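Local coordinates for protein pectate lyase (Paenibacillus sp. 0602, PDB 5GT5) that probably cleaves polygalacturonate and partly methylated pectin by calcium-dependent, endo-acting beta-elimination as a secreted polysaccharide lyase of family 1, at residues Tyr34-Asn46 / Glu64-Lys76. The protein carries 1 engineered substitution. Numbering follows the deposited sequence.
Sequences YNATDLALALKKN and EIPSAAQTSPFAK
Phe74 meets Ala36, Leu39 and Ala40 with the CD1, CE1 and CZ side of its ring. Its CB and CG touch nothing on helix 36-43, but with CG anti to the carbonyl carbon (chi1 -77°) the ring is carried toward the helical backbone. Contact begins at CD1, which meets Ala40 CB; CE1 lies 3.7 Å from that same methyl carbon and also approaches Ala36 O, and CZ ends 4.0 Å from Leu39 CD2, the Leu39 and Phe74 side chains crossing at about a right angle. Helix 36-43 covers the N-terminal end of the parallel beta-helix, as in other pectate lyases, with Leu39 and Leu43 packed on strands 51-54 and 92-97. Next along the helix, the ring of Pro73, which follows a cis peptide bond, packs against Ala40 and Leu43, its CD 3.2 Å from Ala40 O and its CG 4.1 Å from Leu43 CB. A water donates to both Ala40 O and Ser72 O, linking two backbones that share no direct hydrogen bond. Toward the helix start, small side chains permit close approach, with Ala36 CB 3.5 Å from Ile65 CG2 and 3.8 Å from Ala69 CB. Asn35 OD1 caps this end by accepting from Asp38 N (3.0 Å), while Thr37 OG1 rests against Pro66 CB and CG.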
ATOM      1  N   TYR A  34       4.657 -13.984 -26.774  1.00 10.19           N
ATOM      2  CA  TYR A  34       5.673 -14.429 -27.731  1.00  8.94           C
ATOM      3  C   TYR A  34       6.237 -13.293 -28.541  1.00  9.06           C
ATOM      4  O   TYR A  34       7.296 -13.434 -29.160  1.00 10.08           O
ATOM      5  CB  TYR A  34       5.072 -15.468 -28.684  1.00  9.85           C
ATOM      6  CG  TYR A  34       4.542 -16.693 -27.981  1.00  8.30           C
ATOM      7  CD1 TYR A  34       3.215 -16.762 -27.527  1.00 11.37           C
ATOM      8  CD2 TYR A  34       5.356 -17.798 -27.775  1.00  7.54           C
ATOM      9  CE1 TYR A  34       2.733 -17.911 -26.868  1.00 10.00           C
ATOM     10  CE2 TYR A  34       4.886 -18.922 -27.110  1.00 10.78           C
ATOM     11  CZ  TYR A  34       3.582 -18.975 -26.667  1.00  9.44           C
ATOM     12  OH  TYR A  34       3.115 -20.095 -26.019  1.00 12.23           O
ATOM     13  N   ASN A  35       5.544 -12.162 -28.545  1.00  9.02           N
ATOM     14  CA  ASN A  35       5.929 -11.027 -29.358  1.00  8.08           C
ATOM     15  C   ASN A  35       5.380  -9.750 -28.762  1.00  9.29           C
ATOM     16  O   ASN A  35       4.684  -9.796 -27.738  1.00  8.80           O
ATOM     17  CB  ASN A  35       5.472 -11.249 -30.807  1.00 10.11           C
ATOM     18  CG  ASN A  35       3.977 -11.390 -30.927  1.00 14.51           C
ATOM     19  OD1 ASN A  35       3.217 -10.580 -30.412  1.00 11.03           O
ATOM     20  ND2 ASN A  35       3.541 -12.437 -31.634  1.00 13.09           N
ATOM     21  N   ALA A  36       5.713  -8.623 -29.375  1.00  9.32           N
ATOM     22  CA  ALA A  36       5.348  -7.316 -28.833  1.00  8.11           C
ATOM     23  C   ALA A  36       3.841  -7.097 -28.804  1.00 10.07           C
ATOM     24  O   ALA A  36       3.321  -6.446 -27.899  1.00  9.39           O
ATOM     25  CB  ALA A  36       6.011  -6.206 -29.618  1.00 11.16           C
ATOM     26  N   THR A  37       3.123  -7.630 -29.797  1.00  8.74           N
ATOM     27  CA  THR A  37       1.664  -7.454 -29.813  1.00  8.61           C
ATOM     28  C   THR A  37       0.993  -8.166 -28.641  1.00  8.75           C
ATOM     29  O   THR A  37       0.127  -7.585 -27.987  1.00  9.52           O
ATOM     30  CB  THR A  37       1.071  -7.950 -31.123  1.00 13.47           C
ATOM     31  OG1 THR A  37       1.707  -7.262 -32.207  1.00 13.57           O
ATOM     32  CG2 THR A  37      -0.431  -7.664 -31.174  1.00 14.73           C
ATOM     33  N   ASP A  38       1.419  -9.396 -28.362  1.00  9.60           N
ATOM     34  CA  ASP A  38       0.960 -10.124 -27.180  1.00 11.23           C
ATOM     35  C   ASP A  38       1.223  -9.308 -25.932  1.00  8.81           C
ATOM     36  O   ASP A  38       0.362  -9.211 -25.066  1.00  9.33           O
ATOM     37  CB  ASP A  38       1.678 -11.465 -27.005  1.00  9.62           C
ATOM     38  CG  ASP A  38       1.425 -12.442 -28.138  1.00 12.40           C
ATOM     39  OD1 ASP A  38       0.389 -12.350 -28.863  1.00 12.36           O
ATOM     40  OD2 ASP A  38       2.293 -13.328 -28.275  1.00 10.92           O
ATOM     41  N   LEU A  39       2.399  -8.688 -25.832  1.00  7.72           N
ATOM     42  CA  LEU A  39       2.710  -7.918 -24.637  1.00  9.63           C
ATOM     43  C   LEU A  39       1.807  -6.686 -24.535  1.00  9.74           C
ATOM     44  O   LEU A  39       1.311  -6.343 -23.447  1.00  8.80           O
ATOM     45  CB  LEU A  39       4.168  -7.482 -24.663  1.00  7.55           C
ATOM     46  CG  LEU A  39       4.684  -6.872 -23.345  1.00  7.73           C
ATOM     47  CD1 LEU A  39       4.605  -7.876 -22.212  1.00 10.62           C
ATOM     48  CD2 LEU A  39       6.145  -6.404 -23.513  1.00 11.46           C
ATOM     49  N   ALA A  40       1.614  -6.001 -25.655  1.00  7.78           N
ATOM     50  CA  ALA A  40       0.771  -4.829 -25.687  1.00  9.01           C
ATOM     51  C   ALA A  40      -0.658  -5.147 -25.270  1.00  8.47           C
ATOM     52  O   ALA A  40      -1.293  -4.383 -24.526  1.00  8.84           O
ATOM     53  CB  ALA A  40       0.792  -4.202 -27.036  1.00 10.13           C
ATOM     54  N   LEU A  41      -1.168  -6.282 -25.732  1.00  8.76           N
ATOM     55  CA  LEU A  41      -2.515  -6.669 -25.341  1.00  9.66           C
ATOM     56  C   LEU A  41      -2.600  -7.030 -23.868  1.00 10.90           C
ATOM     57  O   LEU A  41      -3.560  -6.637 -23.196  1.00 12.68           O
ATOM     58  CB  LEU A  41      -2.994  -7.838 -26.192  1.00 10.65           C
ATOM     59  CG  LEU A  41      -3.264  -7.490 -27.656  1.00 15.41           C
ATOM     60  CD1 LEU A  41      -3.581  -8.768 -28.467  1.00 16.08           C
ATOM     61  CD2 LEU A  41      -4.397  -6.483 -27.772  1.00 21.43           C
ATOM     62  N   ALA A  42      -1.593  -7.734 -23.348  1.00  7.58           N
ATOM     63  CA  ALA A  42      -1.586  -8.180 -21.960  1.00  8.70           C
ATOM     64  C   ALA A  42      -1.465  -7.024 -20.966  1.00  9.48           C
ATOM     65  O   ALA A  42      -2.107  -7.056 -19.911  1.00  9.51           O
ATOM     66  CB  ALA A  42      -0.457  -9.147 -21.746  1.00  8.84           C
ATOM     67  N   LEU A  43      -0.639  -6.022 -21.304  1.00  7.83           N
ATOM     68  CA  LEU A  43      -0.316  -4.938 -20.373  1.00  6.51           C
ATOM     69  C   LEU A  43      -1.122  -3.663 -20.604  1.00  8.73           C
ATOM     70  O   LEU A  43      -0.863  -2.640 -19.977  1.00  9.28           O
ATOM     71  CB  LEU A  43       1.190  -4.648 -20.369  1.00  6.66           C
ATOM     72  CG  LEU A  43       2.023  -5.772 -19.776  1.00  9.04           C
ATOM     73  CD1 LEU A  43       3.494  -5.324 -19.863  1.00 10.84           C
ATOM     74  CD2 LEU A  43       1.627  -6.124 -18.321  1.00 11.48           C
ATOM     75  N   LYS A  44      -2.112  -3.724 -21.490  1.00  9.22           N
ATOM     76  CA  LYS A  44      -3.031  -2.589 -21.719  1.00  8.13           C
ATOM     77  C   LYS A  44      -3.748  -2.258 -20.420  1.00  9.24           C
ATOM     78  O   LYS A  44      -4.162  -3.175 -19.701  1.00  8.94           O
ATOM     79  CB  LYS A  44      -4.063  -2.936 -22.806  1.00 10.23           C
ATOM     80  CG  LYS A  44      -4.899  -1.736 -23.257  1.00 14.88           C
ATOM     81  CD  LYS A  44      -5.815  -2.134 -24.420  1.00 18.65           C
ATOM     82  CE  LYS A  44      -6.673  -0.958 -24.874  1.00 26.25           C
ATOM     83  NZ  LYS A  44      -5.857   0.122 -25.442  1.00 35.84           N
ATOM     84  N   LYS A  45      -3.856  -0.973 -20.105  1.00 10.03           N
ATOM     85  CA  LYS A  45      -4.548  -0.561 -18.876  1.00  7.19           C
ATOM     86  C   LYS A  45      -5.925  -1.220 -18.792  1.00  9.40           C
ATOM     87  O   LYS A  45      -6.672  -1.288 -19.776  1.00 11.55           O
ATOM     88  CB  LYS A  45      -4.668   0.972 -18.837  1.00 13.05           C
ATOM     89  CG  LYS A  45      -5.316   1.523 -17.584  1.00 12.87           C
ATOM     90  CD  LYS A  45      -5.357   3.057 -17.673  1.00 20.51           C
ATOM     91  CE  LYS A  45      -6.185   3.653 -16.533  1.00 37.38           C
ATOM     92  NZ  LYS A  45      -6.414   5.121 -16.723  1.00 46.03           N
ATOM     93  N   ASN A  46      -6.223  -1.753 -17.599  1.00  9.25           N
ATOM     94  CA  ASN A  46      -7.483  -2.430 -17.316  1.00  9.05           C
ATOM     95  C   ASN A  46      -7.712  -3.722 -18.052  1.00 10.08           C
ATOM     96  O   ASN A  46      -8.855  -4.184 -18.173  1.00 12.93           O
ATOM     97  CB  ASN A  46      -8.674  -1.464 -17.397  1.00  9.36           C
ATOM     98  CG  ASN A  46      -8.655  -0.446 -16.295  1.00 11.51           C
ATOM     99  OD1 ASN A  46      -8.316  -0.783 -15.167  1.00 13.86           O
ATOM    100  ND2 ASN A  46      -9.032   0.787 -16.599  1.00 12.84           N
ATOM    101  N   GLU A  64      10.842  -1.822 -34.807  1.00 11.44           N
ATOM    102  CA  GLU A  64      10.911  -3.232 -35.138  1.00 11.86           C
ATOM    103  C   GLU A  64       9.684  -4.025 -34.745  1.00 13.34           C
ATOM    104  O   GLU A  64       9.521  -5.174 -35.169  1.00 17.33           O
ATOM    105  CB  GLU A  64      12.164  -3.887 -34.538  1.00 12.07           C
ATOM    106  CG  GLU A  64      12.215  -3.806 -33.008  1.00 11.12           C
ATOM    107  CD  GLU A  64      13.482  -4.378 -32.412  1.00 11.71           C
ATOM    108  OE1 GLU A  64      14.286  -5.028 -33.133  1.00 11.95           O
ATOM    109  OE2 GLU A  64      13.668  -4.161 -31.169  1.00 10.52           O
ATOM    110  N   ILE A  65       8.858  -3.458 -33.882  1.00 11.56           N
ATOM    111  CA  ILE A  65       7.666  -4.166 -33.426  1.00 15.72           C
ATOM    112  C   ILE A  65       6.566  -4.123 -34.473  1.00 13.32           C
ATOM    113  O   ILE A  65       6.572  -3.257 -35.349  1.00 13.81           O
ATOM    114  CB  ILE A  65       7.159  -3.629 -32.061  1.00 10.51           C
ATOM    115  CG1 ILE A  65       6.725  -2.167 -32.181  1.00  8.33           C
ATOM    116  CG2 ILE A  65       8.257  -3.843 -31.019  1.00 13.17           C
ATOM    117  CD1 ILE A  65       6.240  -1.484 -30.862  1.00 10.83           C
ATOM    118  N   PRO A  66       5.612  -5.065 -34.386  1.00 17.09           N
ATOM    119  CA  PRO A  66       4.507  -5.008 -35.349  1.00 19.54           C
ATOM    120  C   PRO A  66       3.707  -3.726 -35.213  1.00 17.20           C
ATOM    121  O   PRO A  66       3.623  -3.164 -34.107  1.00 14.11           O
ATOM    122  CB  PRO A  66       3.648  -6.227 -34.974  1.00 14.91           C
ATOM    123  CG  PRO A  66       4.562  -7.153 -34.309  1.00 16.35           C
ATOM    124  CD  PRO A  66       5.587  -6.298 -33.582  1.00 15.92           C
ATOM    125  N   SER A  67       3.107  -3.262 -36.307  1.00 17.00           N
ATOM    126  CA  SER A  67       2.260  -2.075 -36.266  1.00 16.65           C
ATOM    127  C   SER A  67       1.171  -2.188 -35.207  1.00 15.23           C
ATOM    128  O   SER A  67       0.841  -1.209 -34.561  1.00 18.59           O
ATOM    129  CB  SER A  67       1.603  -1.802 -37.628  1.00 23.44           C
ATOM    130  OG  SER A  67       2.567  -1.662 -38.656  1.00 38.07           O
ATOM    131  N   ALA A  68       0.638  -3.393 -35.011  1.00 18.17           N
ATOM    132  CA  ALA A  68      -0.430  -3.598 -34.032  1.00 17.85           C
ATOM    133  C   ALA A  68       0.044  -3.352 -32.597  1.00 18.84           C
ATOM    134  O   ALA A  68      -0.771  -3.141 -31.684  1.00 16.73           O
ATOM    135  CB  ALA A  68      -0.989  -4.975 -34.158  1.00 18.02           C
ATOM    136  N   ALA A  69       1.354  -3.391 -32.388  1.00 12.51           N
ATOM    137  CA  ALA A  69       1.899  -3.141 -31.045  1.00 13.73           C
ATOM    138  C   ALA A  69       2.193  -1.665 -30.825  1.00 13.45           C
ATOM    139  O   ALA A  69       2.510  -1.263 -29.709  1.00 12.88           O
ATOM    140  CB  ALA A  69       3.182  -3.979 -30.827  1.00 11.75           C
ATOM    141  N   GLN A  70       2.098  -0.842 -31.865  1.00 13.46           N
ATOM    142  CA  GLN A  70       2.424   0.573 -31.753  1.00 14.73           C
ATOM    143  C   GLN A  70       1.252   1.372 -31.194  1.00 14.24           C
ATOM    144  O   GLN A  70       0.718   2.266 -31.855  1.00 15.74           O
ATOM    145  CB  GLN A  70       2.911   1.160 -33.087  1.00 13.27           C
ATOM    146  CG  GLN A  70       4.279   0.634 -33.533  1.00 15.97           C
ATOM    147  CD  GLN A  70       4.698   1.259 -34.838  1.00 24.47           C
ATOM    148  OE1 GLN A  70       3.943   1.228 -35.808  1.00 21.45           O
ATOM    149  NE2 GLN A  70       5.878   1.858 -34.866  1.00 17.36           N
ATOM    150  N   THR A  71       0.887   1.067 -29.951  1.00  9.90           N
ATOM    151  CA  THR A  71      -0.249   1.706 -29.322  1.00 11.00           C
ATOM    152  C   THR A  71      -0.095   1.481 -27.829  1.00 10.57           C
ATOM    153  O   THR A  71       0.581   0.534 -27.449  1.00 10.10           O
ATOM    154  CB  THR A  71      -1.594   1.074 -29.867  1.00 12.53           C
ATOM    155  OG1 THR A  71      -2.700   1.847 -29.398  1.00 17.25           O
ATOM    156  CG2 THR A  71      -1.749  -0.404 -29.475  1.00 12.12           C
ATOM    157  N   SER A  72      -0.721   2.317 -27.004  1.00 11.04           N
ATOM    158  CA  SER A  72      -0.667   2.119 -25.550  1.00 10.35           C
ATOM    159  C   SER A  72      -0.943   0.663 -25.237  1.00 12.43           C
ATOM    160  O   SER A  72      -1.893   0.069 -25.775  1.00 11.45           O
ATOM    161  CB  SER A  72      -1.662   3.008 -24.805  1.00 13.88           C
ATOM    162  OG  SER A  72      -1.469   4.360 -25.152  1.00 21.82           O
ATOM    163  N   PRO A  73      -0.126   0.049 -24.371  1.00  9.20           N
ATOM    164  CA  PRO A  73       0.860   0.667 -23.458  1.00  7.90           C
ATOM    165  C   PRO A  73       2.237   0.965 -24.036  1.00  8.95           C
ATOM    166  O   PRO A  73       3.096   1.371 -23.253  1.00  9.18           O
ATOM    167  CB  PRO A  73       1.021  -0.406 -22.382  1.00 10.16           C
ATOM    168  CG  PRO A  73       0.874  -1.705 -23.161  1.00  9.94           C
ATOM    169  CD  PRO A  73      -0.221  -1.410 -24.187  1.00 10.48           C
ATOM    170  N   PHE A  74       2.475   0.733 -25.325  1.00  9.10           N
ATOM    171  CA  PHE A  74       3.736   1.137 -25.974  1.00  7.01           C
ATOM    172  C   PHE A  74       3.666   2.552 -26.503  1.00 11.33           C
ATOM    173  O   PHE A  74       2.635   2.972 -27.042  1.00 11.72           O
ATOM    174  CB  PHE A  74       4.023   0.262 -27.194  1.00  7.27           C
ATOM    175  CG  PHE A  74       4.565  -1.114 -26.887  1.00  8.38           C
ATOM    176  CD1 PHE A  74       3.750  -2.097 -26.308  1.00  9.21           C
ATOM    177  CD2 PHE A  74       5.862  -1.465 -27.275  1.00  9.97           C
ATOM    178  CE1 PHE A  74       4.240  -3.384 -26.062  1.00  9.03           C
ATOM    179  CE2 PHE A  74       6.369  -2.755 -27.034  1.00  9.19           C
ATOM    180  CZ  PHE A  74       5.560  -3.724 -26.451  1.00 10.23           C
ATOM    181  N   ALA A  75       4.780   3.274 -26.394  1.00  9.66           N
ATOM    182  CA  ALA A  75       4.928   4.564 -27.050  1.00  9.11           C
ATOM    183  C   ALA A  75       6.353   4.672 -27.542  1.00 11.24           C
ATOM    184  O   ALA A  75       7.241   3.983 -27.036  1.00 10.09           O
ATOM    185  CB  ALA A  75       4.642   5.681 -26.095  1.00 12.01           C
ATOM    186  N   LYS A  76       6.575   5.541 -28.512  1.00 11.74           N
ATOM    187  CA  LYS A  76       7.942   5.811 -28.959  1.00 10.72           C
ATOM    188  C   LYS A  76       8.686   6.569 -27.856  1.00  8.47           C
ATOM    189  O   LYS A  76       8.170   7.545 -27.300  1.00 12.21           O
ATOM    190  CB  LYS A  76       7.937   6.655 -30.241  1.00 14.11           C
ATOM    191  CG  LYS A  76       9.317   6.783 -30.865  1.00 15.58           C
ATOM    192  CD  LYS A  76       9.322   7.721 -32.076  1.00 18.89           C
ATOM    193  CE  LYS A  76       9.205   9.183 -31.625  1.00 27.54           C
ATOM    194  NZ  LYS A  76      10.371   9.714 -30.822  1.00 34.49           N
TER
HETATM  195  O   HOH W   1      -2.698  -2.581 -26.237  1.00 11.86           O